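Local coordinates for protein 16S rRNA (guanine(1405)-N(7))-methyltransferase (Klebsiella pneumoniae, PDB 6PI9) that probably methylates N7 of guanosine 1405 in 16S rRNA, using S-adenosyl-L-methionine as methyl donor, and so confers resistance to various aminoglycosides, at residues A[94-99]-A[126-131]; A[66-71]-A[87-92]; A[102-107]-A[132-137]; A[109-114]-A[179-184]. All coordinates share one frame; numbering follows the deposited sequence.

Contact 1: residues A[94-99]-A[126-131]; sequences RERLPG and PILLGS. With SAH (S-adenosyl-L-homocysteine), chain B.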
# COMPACT_ATOMS: atom_id res chain seq x y z
N ARG A 94 -8.64 7.66 -6.37
CA ARG A 94 -9.57 6.64 -6.83
C ARG A 94 -10.39 6.09 -5.67
O ARG A 94 -11.60 5.87 -5.81
CB ARG A 94 -8.82 5.52 -7.54
CG ARG A 94 -9.78 4.49 -8.13
CD ARG A 94 -9.03 3.27 -8.60
NE ARG A 94 -8.09 2.82 -7.58
CZ ARG A 94 -6.79 2.68 -7.77
NH1 ARG A 94 -6.28 2.93 -8.96
NH2 ARG A 94 -6.01 2.27 -6.78
N GLU A 95 -9.76 5.92 -4.50
CA GLU A 95 -10.51 5.53 -3.30
C GLU A 95 -11.69 6.46 -3.05
O GLU A 95 -12.77 5.99 -2.67
CB GLU A 95 -9.57 5.51 -2.09
CG GLU A 95 -8.61 4.33 -2.13
CD GLU A 95 -7.46 4.37 -1.12
OE1 GLU A 95 -7.26 5.38 -0.39
OE2 GLU A 95 -6.71 3.35 -1.09
N ARG A 96 -11.51 7.76 -3.29
CA ARG A 96 -12.49 8.79 -2.94
C ARG A 96 -13.55 9.04 -4.02
O ARG A 96 -14.63 9.56 -3.68
CB ARG A 96 -11.77 10.12 -2.64
CG ARG A 96 -12.59 11.15 -1.86
CD ARG A 96 -11.69 12.27 -1.37
NE ARG A 96 -10.69 11.76 -0.41
CZ ARG A 96 -9.39 11.63 -0.66
NH1 ARG A 96 -8.88 12.03 -1.84
NH2 ARG A 96 -8.58 11.17 0.30
N LEU A 97 -13.27 8.71 -5.29
CA LEU A 97 -14.19 9.03 -6.39
C LEU A 97 -15.62 8.56 -6.18
O LEU A 97 -16.55 9.36 -6.40
CB LEU A 97 -13.65 8.43 -7.69
CG LEU A 97 -12.50 9.17 -8.31
CD1 LEU A 97 -11.94 8.29 -9.41
CD2 LEU A 97 -13.03 10.46 -8.85
N PRO A 98 -15.89 7.31 -5.82
CA PRO A 98 -17.30 6.90 -5.71
C PRO A 98 -18.07 7.61 -4.60
O PRO A 98 -19.28 7.81 -4.74
CB PRO A 98 -17.20 5.38 -5.48
CG PRO A 98 -15.86 5.13 -4.98
CD PRO A 98 -14.98 6.17 -5.62
N GLY A 99 -17.41 8.03 -3.52
CA GLY A 99 -18.08 8.80 -2.50
C GLY A 99 -17.90 10.30 -2.60
O GLY A 99 -18.30 11.01 -1.67
N PRO A 126 -6.13 18.01 -5.37
CA PRO A 126 -6.58 19.36 -5.78
C PRO A 126 -7.24 19.40 -7.14
O PRO A 126 -8.02 20.33 -7.42
CB PRO A 126 -5.28 20.18 -5.74
CG PRO A 126 -4.17 19.16 -5.19
CD PRO A 126 -4.82 18.04 -4.66
N ILE A 127 -6.99 18.40 -7.99
CA ILE A 127 -7.74 18.32 -9.24
C ILE A 127 -9.18 17.86 -8.97
O ILE A 127 -10.13 18.38 -9.56
CB ILE A 127 -7.01 17.39 -10.21
CG1 ILE A 127 -5.63 17.98 -10.54
CG2 ILE A 127 -7.84 17.17 -11.48
CD1 ILE A 127 -4.77 17.06 -11.37
N LEU A 128 -9.36 16.89 -8.07
CA LEU A 128 -10.70 16.47 -7.66
C LEU A 128 -11.47 17.63 -7.05
O LEU A 128 -12.59 17.94 -7.49
CB LEU A 128 -10.60 15.30 -6.67
CG LEU A 128 -11.91 14.72 -6.12
CD1 LEU A 128 -12.87 14.41 -7.29
CD2 LEU A 128 -11.59 13.47 -5.34
N LEU A 129 -10.89 18.28 -6.04
CA LEU A 129 -11.45 19.52 -5.48
C LEU A 129 -11.81 20.54 -6.54
O LEU A 129 -12.91 21.10 -6.55
CB LEU A 129 -10.45 20.15 -4.52
CG LEU A 129 -10.17 19.38 -3.26
CD1 LEU A 129 -9.13 20.18 -2.44
CD2 LEU A 129 -11.47 19.21 -2.54
N GLY A 130 -10.85 20.88 -7.39
CA GLY A 130 -11.10 21.94 -8.34
C GLY A 130 -12.28 21.65 -9.24
O GLY A 130 -13.03 22.57 -9.61
N SER A 131 -12.47 20.38 -9.60
CA SER A 131 -13.62 20.05 -10.44
C SER A 131 -14.94 20.33 -9.74
O SER A 131 -15.95 20.57 -10.41
CB SER A 131 -13.55 18.58 -10.84
OG SER A 131 -13.71 17.76 -9.70
N SAH B . -4.01 13.62 0.64
CA SAH B . -4.08 12.93 -0.67
CB SAH B . -2.95 11.92 -0.80
CG SAH B . -2.80 10.86 0.33
SD SAH B . -1.59 9.55 -0.14
C SAH B . -5.43 12.23 -0.85
O SAH B . -6.05 11.91 0.19
OXT SAH B . -5.88 11.94 -1.98
C5' SAH B . -0.17 10.12 0.90
C4' SAH B . 0.64 11.28 0.26
O4' SAH B . 1.59 11.80 1.22
C3' SAH B . 1.44 10.99 -1.05
O3' SAH B . 1.04 11.89 -2.10
C2' SAH B . 2.90 11.23 -0.68
O2' SAH B . 3.58 11.84 -1.79
C1' SAH B . 2.73 12.24 0.46
N9 SAH B . 3.81 12.23 1.43
C8 SAH B . 4.31 11.15 2.11
N7 SAH B . 5.23 11.61 3.01
C5 SAH B . 5.35 12.96 2.85
C6 SAH B . 6.14 13.93 3.42
N6 SAH B . 7.07 13.65 4.30
N1 SAH B . 5.92 15.25 3.06
C2 SAH B . 5.03 15.58 2.10
N3 SAH B . 4.24 14.64 1.49
C4 SAH B . 4.43 13.35 1.90
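With CG of Arg96 swung anti to the backbone N (chi1 -162°) and CG of Leu128 likewise anti, the two side chains reach across the gap and meet where Arg96 CD lies 4.1 Å from Leu128 CD2. They cross obliquely, and the touch is made by the aliphatic part of the arginine alone. Beyond CD the chain bends at chi3, which carries the guanidinium past the leucine to the carboxylate of S-adenosyl-L-homocysteine. There the grip is two-pronged: Arg96 NH1 donates to OXT of the ligand at 3.0 Å along a nearly straight N-H...O line (167°), and Arg96 NH2 donates to ligand O at 2.6 Å along a more bent one (144°). OXT lies at the edge of the guanidinium, in its plane. A second apolar touch, Leu97 CD2 to Leu128 CD1 at 4.2 Å, lets Leu128 use both methyls, one on each neighbour. The contact thus joins segment 94-99 to helix 125-131, whose Leu128 also packs on Leu87 of helix 83-87. Arg96 NE has a salt bridge to Glu252, so the guanidinium is held from a second direction and its rotation is restricted. The chemistry is divided along one side chain: a methylene, CD, against a buried leucine, and a charged end that probably neutralises the carboxylate of the bound cofactor product.

Contact 2: residues A[66-71]-A[87-92]; sequences KKARAL and LSLHAS. With SAH (S-adenosyl-L-homocysteine), chain B.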
# COMPACT_ATOMS: atom_id res chain seq x y z
N LYS A 66 2.28 9.75 -16.97
CA LYS A 66 2.09 10.20 -18.34
C LYS A 66 0.68 9.90 -18.82
O LYS A 66 0.09 10.69 -19.57
CB LYS A 66 3.13 9.57 -19.27
CG LYS A 66 4.48 10.24 -19.15
CD LYS A 66 5.52 9.32 -18.54
CE LYS A 66 6.77 10.10 -18.10
NZ LYS A 66 6.48 11.08 -16.99
N LYS A 67 0.12 8.76 -18.40
CA LYS A 67 -1.26 8.44 -18.75
C LYS A 67 -2.21 9.47 -18.16
O LYS A 67 -3.10 9.97 -18.85
CB LYS A 67 -1.61 7.03 -18.28
CG LYS A 67 -1.69 6.00 -19.42
CD LYS A 67 -1.16 4.62 -19.02
CE LYS A 67 -1.47 3.60 -20.10
NZ LYS A 67 -0.66 3.84 -21.33
N ALA A 68 -2.02 9.81 -16.87
CA ALA A 68 -2.83 10.86 -16.26
C ALA A 68 -2.66 12.18 -17.00
O ALA A 68 -3.63 12.93 -17.17
CB ALA A 68 -2.47 11.02 -14.79
N ARG A 69 -1.44 12.48 -17.45
CA ARG A 69 -1.18 13.71 -18.19
C ARG A 69 -2.06 13.80 -19.42
O ARG A 69 -2.72 14.82 -19.66
CB ARG A 69 0.30 13.79 -18.58
CG ARG A 69 0.91 15.18 -18.49
CD ARG A 69 2.42 15.12 -18.68
NE ARG A 69 3.07 16.38 -18.36
CZ ARG A 69 3.18 17.40 -19.21
NH1 ARG A 69 2.65 17.32 -20.43
NH2 ARG A 69 3.81 18.51 -18.85
N ALA A 70 -2.11 12.72 -20.21
CA ALA A 70 -2.84 12.74 -21.47
C ALA A 70 -4.35 12.74 -21.26
O ALA A 70 -5.09 13.33 -22.06
CB ALA A 70 -2.43 11.54 -22.32
N LEU A 71 -4.82 12.11 -20.18
CA LEU A 71 -6.25 12.11 -19.87
C LEU A 71 -6.74 13.50 -19.47
O LEU A 71 -7.78 13.96 -19.95
CB LEU A 71 -6.54 11.11 -18.75
CG LEU A 71 -6.54 9.65 -19.19
CD1 LEU A 71 -6.77 8.76 -17.98
CD2 LEU A 71 -7.61 9.45 -20.25
N LEU A 87 -8.14 10.93 -12.40
CA LEU A 87 -8.10 10.91 -10.94
C LEU A 87 -8.11 9.49 -10.40
O LEU A 87 -7.65 9.26 -9.28
CB LEU A 87 -9.28 11.72 -10.41
CG LEU A 87 -9.14 13.23 -10.59
CD1 LEU A 87 -10.48 13.97 -10.34
CD2 LEU A 87 -8.03 13.76 -9.68
N SER A 88 -8.59 8.52 -11.20
CA SER A 88 -8.55 7.10 -10.87
C SER A 88 -7.13 6.54 -10.86
O SER A 88 -6.95 5.38 -10.46
CB SER A 88 -9.41 6.28 -11.84
OG SER A 88 -9.08 6.55 -13.20
N LEU A 89 -6.12 7.29 -11.30
CA LEU A 89 -4.76 6.77 -11.45
C LEU A 89 -3.87 7.03 -10.24
O LEU A 89 -2.74 6.50 -10.19
CB LEU A 89 -4.11 7.35 -12.71
CG LEU A 89 -4.29 6.48 -13.96
CD1 LEU A 89 -5.75 6.07 -14.24
CD2 LEU A 89 -3.70 7.20 -15.16
N HIS A 90 -4.33 7.81 -9.26
CA HIS A 90 -3.68 7.91 -7.96
C HIS A 90 -4.52 7.16 -6.93
O HIS A 90 -5.72 7.43 -6.82
CB HIS A 90 -3.51 9.37 -7.53
CG HIS A 90 -2.64 9.54 -6.34
ND1 HIS A 90 -3.08 9.27 -5.06
CD2 HIS A 90 -1.36 9.99 -6.21
CE1 HIS A 90 -2.11 9.51 -4.19
NE2 HIS A 90 -1.05 9.95 -4.87
N ALA A 91 -3.89 6.25 -6.18
CA ALA A 91 -4.62 5.34 -5.30
C ALA A 91 -5.55 6.09 -4.34
O ALA A 91 -6.69 5.67 -4.11
CB ALA A 91 -3.64 4.48 -4.51
N SER A 92 -5.09 7.21 -3.77
CA SER A 92 -5.91 7.93 -2.78
C SER A 92 -7.12 8.62 -3.41
O SER A 92 -8.19 8.70 -2.78
CB SER A 92 -5.04 8.95 -2.02
OG SER A 92 -3.91 8.32 -1.44
N SAH B . -4.01 13.62 0.64
CA SAH B . -4.08 12.93 -0.67
CB SAH B . -2.95 11.92 -0.80
CG SAH B . -2.80 10.86 0.33
SD SAH B . -1.59 9.55 -0.14
C SAH B . -5.43 12.23 -0.85
O SAH B . -6.05 11.91 0.19
OXT SAH B . -5.88 11.94 -1.98
C5' SAH B . -0.17 10.12 0.90
C4' SAH B . 0.64 11.28 0.26
O4' SAH B . 1.59 11.80 1.22
C3' SAH B . 1.44 10.99 -1.05
O3' SAH B . 1.04 11.89 -2.10
C2' SAH B . 2.90 11.23 -0.68
O2' SAH B . 3.58 11.84 -1.79
C1' SAH B . 2.73 12.24 0.46
N9 SAH B . 3.81 12.23 1.43
C8 SAH B . 4.31 11.15 2.11
N7 SAH B . 5.23 11.61 3.01
C5 SAH B . 5.35 12.96 2.85
C6 SAH B . 6.14 13.93 3.42
N6 SAH B . 7.07 13.65 4.30
N1 SAH B . 5.92 15.25 3.06
C2 SAH B . 5.03 15.58 2.10
N3 SAH B . 4.24 14.64 1.49
C4 SAH B . 4.43 13.35 1.90
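Ser92 N donates to His90 ND1 at 3.2 Å with an N-H...N angle of 144°, an N-cap bond at the start of helix 91-96; the donor is tilted 21° out of the imidazole plane. His90 CG lies anti to the backbone N (chi1 -170°), with ND1 then turned to Ser92 N. This capped start follows a type I beta turn running from Leu87 to His90, and the turn presents Leu89 to helix 63-75. The backbones are closest at Ala68 and Leu89, whose CA atoms are 6.6 Å apart. One methyl, Leu89 CD2, does all the touching: it sits 3.8 Å from Lys67 CB and 4.0 Å from Ala68 CB, with Leu71 CD1 at the looser distance of 4.5 Å. Only the base of Lys67 takes part, since its chain then leads away from the turn. Ala68 also packs on Leu149 of helix 144-157, and Leu71 on Ala85 and Ala86 of helix 83-87, so the Leu87-His90 turn docks within a group of helices. His90 belongs to the S-adenosyl-L-homocysteine pocket, although its approach is loose, with NE2 4.0 Å from the ribose O3'. On the helix 63-75 side the approach is tighter, for Leu89 CD2 comes within 3.5 Å of the backbone N of Ala68.

Contact 3: residues A[102-107]-A[132-137]; sequences EWMRRV and MGVTNA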
# COMPACT_ATOMS: atom_id res chain seq x y z
N GLU A 102 -21.03 12.56 -1.79
CA GLU A 102 -21.23 12.56 -0.35
C GLU A 102 -20.12 13.34 0.37
O GLU A 102 -20.40 14.11 1.30
CB GLU A 102 -21.31 11.12 0.14
CG GLU A 102 -21.59 11.04 1.58
CD GLU A 102 -21.61 9.62 2.13
OE1 GLU A 102 -21.50 8.66 1.33
OE2 GLU A 102 -21.74 9.47 3.37
N TRP A 103 -18.85 13.16 -0.05
CA TRP A 103 -17.74 13.82 0.63
C TRP A 103 -17.88 15.35 0.55
O TRP A 103 -17.72 16.06 1.55
CB TRP A 103 -16.42 13.34 -0.00
CG TRP A 103 -15.16 13.59 0.79
CD1 TRP A 103 -14.47 12.68 1.57
CD2 TRP A 103 -14.43 14.81 0.86
NE1 TRP A 103 -13.36 13.28 2.13
CE2 TRP A 103 -13.31 14.59 1.70
CE3 TRP A 103 -14.61 16.09 0.30
CZ2 TRP A 103 -12.40 15.58 2.00
CZ3 TRP A 103 -13.71 17.08 0.60
CH2 TRP A 103 -12.61 16.82 1.44
N MET A 104 -18.16 15.89 -0.62
CA MET A 104 -18.28 17.34 -0.70
C MET A 104 -19.53 17.84 0.03
O MET A 104 -19.47 18.86 0.73
CB MET A 104 -18.28 17.78 -2.15
CG MET A 104 -16.90 17.86 -2.76
SD MET A 104 -15.97 19.31 -2.22
CE MET A 104 -16.95 20.64 -2.93
N ARG A 105 -20.66 17.13 -0.11
CA ARG A 105 -21.86 17.51 0.62
C ARG A 105 -21.59 17.63 2.11
O ARG A 105 -22.13 18.52 2.78
CB ARG A 105 -22.96 16.48 0.38
CG ARG A 105 -24.35 16.91 0.82
CD ARG A 105 -25.31 15.74 0.81
NE ARG A 105 -25.15 14.93 -0.39
CZ ARG A 105 -24.88 13.63 -0.39
NH1 ARG A 105 -24.74 12.97 0.76
NH2 ARG A 105 -24.75 12.97 -1.54
N ARG A 106 -20.80 16.70 2.66
CA ARG A 106 -20.50 16.71 4.10
C ARG A 106 -19.30 17.52 4.59
O ARG A 106 -19.23 17.85 5.77
CB ARG A 106 -20.39 15.27 4.61
CG ARG A 106 -21.62 14.42 4.34
CD ARG A 106 -22.12 13.76 5.62
NE ARG A 106 -22.00 12.30 5.56
CZ ARG A 106 -22.08 11.51 6.62
NH1 ARG A 106 -21.96 10.19 6.48
NH2 ARG A 106 -22.30 12.02 7.82
N VAL A 107 -18.35 17.83 3.71
CA VAL A 107 -17.16 18.58 4.13
C VAL A 107 -17.18 20.04 3.68
O VAL A 107 -16.67 20.92 4.38
CB VAL A 107 -15.85 17.88 3.64
CG1 VAL A 107 -14.65 18.73 3.94
CG2 VAL A 107 -15.68 16.53 4.31
N MET A 132 -14.93 20.32 -8.40
CA MET A 132 -16.13 20.46 -7.59
C MET A 132 -16.29 21.85 -7.00
O MET A 132 -17.05 22.03 -6.03
CB MET A 132 -16.12 19.39 -6.50
CG MET A 132 -16.09 18.00 -7.10
SD MET A 132 -16.21 16.61 -5.95
CE MET A 132 -16.47 15.30 -7.15
N GLY A 133 -15.60 22.84 -7.58
CA GLY A 133 -15.76 24.24 -7.25
C GLY A 133 -14.81 24.77 -6.21
O GLY A 133 -14.89 25.96 -5.89
N VAL A 134 -13.92 23.93 -5.66
CA VAL A 134 -12.91 24.37 -4.71
C VAL A 134 -11.65 24.63 -5.53
O VAL A 134 -10.85 23.73 -5.79
CB VAL A 134 -12.69 23.36 -3.60
CG1 VAL A 134 -11.58 23.84 -2.62
CG2 VAL A 134 -14.03 23.11 -2.90
N THR A 135 -11.48 25.89 -5.95
CA THR A 135 -10.45 26.24 -6.93
C THR A 135 -9.43 27.23 -6.36
O THR A 135 -8.71 27.89 -7.12
CB THR A 135 -11.11 26.79 -8.19
OG1 THR A 135 -11.81 28.00 -7.87
CG2 THR A 135 -12.12 25.77 -8.71
N ASN A 136 -9.35 27.35 -5.04
CA ASN A 136 -8.38 28.22 -4.40
C ASN A 136 -7.59 27.42 -3.38
O ASN A 136 -7.63 27.73 -2.19
CB ASN A 136 -9.06 29.42 -3.73
CG ASN A 136 -8.07 30.44 -3.21
OD1 ASN A 136 -6.92 30.49 -3.64
ND2 ASN A 136 -8.52 31.27 -2.28
N ALA A 137 -6.91 26.35 -3.83
CA ALA A 137 -6.14 25.53 -2.91
C ALA A 137 -4.66 25.62 -3.23
O ALA A 137 -4.24 25.94 -4.34
CB ALA A 137 -6.56 24.04 -2.92
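Residues 102-107 are a piece of helix 100-111, whereas 132-137 lead from the end of helix 125-131 into strand 137-141; the two backbones are closest at Met104 and Met132, with CA atoms 7.9 Å apart. Gly133, at a phi of 94°, is the C-prime residue of a Schellman motif that ends helix 125-131, with Val134 N turned back to Leu129 O and Gly133 N to Gly130 O. Met132 just before the turn and Val134 just after it both point toward Met104. The Met104 chain is bent at both chi2 (-76°) and chi3 (-65°), and the folding offers two separate parts of it to the loop. Its CG lies 3.5 Å from Met132 SD, while its terminal CE sits 3.4 Å from Met132 O and 3.8 Å from Val134 CG2. Met132, by contrast, is extended beyond CG, which sets its SD beside Met104 CG. Val134 packs in turn on Val117 of strand 117-120, which ties the loop to the sheet. Elsewhere on helix 100-111, Arg106 NH1 and Glu102 OE2 form an intrahelical salt bridge of 3.2 Å, one turn apart. Across the interface itself the chemistry is methylene against thioether sulfur, and methyl against carbonyl oxygen and methyl, the Met132 side chain being about 12 Å from the bound ligand; this implies adhesion by dispersion and shape between helix 100-111 and the capped end of helix 125-131.

Contact 4: residues A[109-114]-A[179-184]; sequences PFLGAD and AALLMK. With SAH (S-adenosyl-L-homocysteine), chain B.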
# COMPACT_ATOMS: atom_id res chain seq x y z
N PRO A 109 -19.34 22.63 3.37
CA PRO A 109 -19.82 23.72 4.24
C PRO A 109 -18.85 24.03 5.37
O PRO A 109 -18.80 25.17 5.84
CB PRO A 109 -21.19 23.22 4.75
CG PRO A 109 -21.24 21.76 4.48
CD PRO A 109 -20.36 21.58 3.23
N PHE A 110 -18.05 23.04 5.81
CA PHE A 110 -17.04 23.33 6.82
C PHE A 110 -15.93 24.21 6.27
O PHE A 110 -15.32 24.97 7.04
CB PHE A 110 -16.48 22.02 7.36
CG PHE A 110 -15.61 22.17 8.57
CD1 PHE A 110 -14.28 21.82 8.50
CD2 PHE A 110 -16.14 22.59 9.78
CE1 PHE A 110 -13.47 21.90 9.62
CE2 PHE A 110 -15.34 22.70 10.90
CZ PHE A 110 -14.00 22.33 10.82
N LEU A 111 -15.61 24.08 4.98
CA LEU A 111 -14.46 24.82 4.45
C LEU A 111 -14.82 26.29 4.29
O LEU A 111 -14.01 27.19 4.56
CB LEU A 111 -14.01 24.25 3.10
CG LEU A 111 -13.64 22.77 2.97
CD1 LEU A 111 -13.36 22.46 1.52
CD2 LEU A 111 -12.39 22.44 3.81
N GLY A 112 -16.05 26.54 3.90
CA GLY A 112 -16.55 27.88 3.69
C GLY A 112 -16.53 28.25 2.22
O GLY A 112 -15.78 27.68 1.41
N ALA A 113 -17.36 29.23 1.88
CA ALA A 113 -17.45 29.70 0.51
C ALA A 113 -16.13 30.34 0.09
O ALA A 113 -15.56 31.15 0.83
CB ALA A 113 -18.59 30.71 0.36
N ASP A 114 -15.66 29.97 -1.11
CA ASP A 114 -14.39 30.44 -1.68
C ASP A 114 -13.26 30.45 -0.63
O ASP A 114 -12.55 31.44 -0.45
CB ASP A 114 -14.56 31.82 -2.32
CG ASP A 114 -15.73 31.88 -3.31
OD1 ASP A 114 -16.84 32.29 -2.91
OD2 ASP A 114 -15.53 31.51 -4.50
N ALA A 179 -8.61 26.88 5.72
CA ALA A 179 -8.73 25.49 6.11
C ALA A 179 -7.53 24.75 5.61
O ALA A 179 -6.96 25.14 4.59
CB ALA A 179 -10.02 24.86 5.53
N ALA A 180 -7.12 23.65 6.30
CA ALA A 180 -6.10 22.76 5.79
C ALA A 180 -6.60 21.33 5.82
O ALA A 180 -7.34 20.94 6.73
CB ALA A 180 -4.79 22.80 6.59
N LEU A 181 -6.23 20.60 4.78
CA LEU A 181 -6.65 19.22 4.59
C LEU A 181 -5.43 18.38 4.89
O LEU A 181 -4.34 18.68 4.39
CB LEU A 181 -7.11 18.97 3.15
CG LEU A 181 -8.08 20.01 2.58
CD1 LEU A 181 -8.46 19.65 1.13
CD2 LEU A 181 -9.38 20.11 3.44
N LEU A 182 -5.60 17.37 5.77
CA LEU A 182 -4.56 16.39 6.10
C LEU A 182 -5.21 15.04 5.86
O LEU A 182 -5.64 14.36 6.83
CB LEU A 182 -4.11 16.54 7.56
CG LEU A 182 -3.37 17.87 7.82
CD1 LEU A 182 -4.40 18.96 8.13
CD2 LEU A 182 -2.43 17.71 9.04
N MET A 183 -5.32 14.65 4.59
CA MET A 183 -6.15 13.51 4.23
C MET A 183 -5.24 12.30 4.00
O MET A 183 -4.30 12.37 3.19
CB MET A 183 -6.98 13.88 2.99
CG MET A 183 -8.01 14.97 3.32
SD MET A 183 -8.65 15.75 1.79
CE MET A 183 -9.30 14.32 0.91
N LYS A 184 -5.52 11.20 4.73
CA LYS A 184 -4.76 9.95 4.63
C LYS A 184 -3.28 10.20 4.78
O LYS A 184 -2.42 9.64 4.06
CB LYS A 184 -5.07 9.27 3.30
CG LYS A 184 -6.55 8.83 3.27
CD LYS A 184 -6.90 8.32 1.81
CE LYS A 184 -8.37 7.82 1.73
NZ LYS A 184 -8.70 7.58 0.25
N SAH B . -4.01 13.62 0.64
CA SAH B . -4.08 12.93 -0.67
CB SAH B . -2.95 11.92 -0.80
CG SAH B . -2.80 10.86 0.33
SD SAH B . -1.59 9.55 -0.14
C SAH B . -5.43 12.23 -0.85
O SAH B . -6.05 11.91 0.19
OXT SAH B . -5.88 11.94 -1.98
C5' SAH B . -0.17 10.12 0.90
C4' SAH B . 0.64 11.28 0.26
O4' SAH B . 1.59 11.80 1.22
C3' SAH B . 1.44 10.99 -1.05
O3' SAH B . 1.04 11.89 -2.10
C2' SAH B . 2.90 11.23 -0.68
O2' SAH B . 3.58 11.84 -1.79
C1' SAH B . 2.73 12.24 0.46
N9 SAH B . 3.81 12.23 1.43
C8 SAH B . 4.31 11.15 2.11
N7 SAH B . 5.23 11.61 3.01
C5 SAH B . 5.35 12.96 2.85
C6 SAH B . 6.14 13.93 3.42
N6 SAH B . 7.07 13.65 4.30
N1 SAH B . 5.92 15.25 3.06
C2 SAH B . 5.03 15.58 2.10
N3 SAH B . 4.24 14.64 1.49
C4 SAH B . 4.43 13.35 1.90
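Leu111, in the weakly bonded, kinked stretch at 109-111, makes the contact with 179-184; it follows Phe110, whose ring packs instead on Arg208 and Leu256 of other strands. CG of Leu111 lies anti to the carbonyl carbon (chi1 -56°); from there CD1 runs on extended (chi2 175°), while the other branch, CD2, meets the strand. That methyl is 3.8 Å from Ala179 CB and again 3.8 Å from Leu181 CD2, bridging Ala179 and Leu181, two residues apart on the strand. Leu111 and Leu181 cross at about a right angle. Gly112 then leaves the helix with a phi of 99°, and the chain turns off toward Ala113 and Asp114. Leu181 also packs on Leu129 of helix 125-131, so it is met by both elements. Farther along the strand, Met183 O accepts a 2.9 Å hydrogen bond from the amino N of S-adenosyl-L-homocysteine, and Met183 CB lies 3.5 Å from ligand O. A helix packed on a parallel strand whose C-terminal end meets the cofactor is the layout of the Rossmann-like methyltransferase fold, here with strand 179-183 between strands 117-120 and 208-214.

Along the chain contact 2 closes before the others open, whereas contacts 1, 3 and 4 cross one another, their segments alternating. Contacts 1 and 2 share helix 91-96, with centres 11 Å apart; contacts 3 and 4 share helix 100-111, with centres 8 Å apart. Contacts 2 and 4 are the most distant pair, at 23 Å between centres. A salt bridge from Glu95 to Lys184 ties contact 1 to contact 4. Contact 2 joins helix 63-75 to a turn, contact 1 joins segment 94-99 to helix 125-131, contact 3 joins a helix to a loop, and only contact 4 packs on a strand of the sheet. Contacts 1, 2 and 4 have residues at S-adenosyl-L-homocysteine, while contact 3 lies away from it.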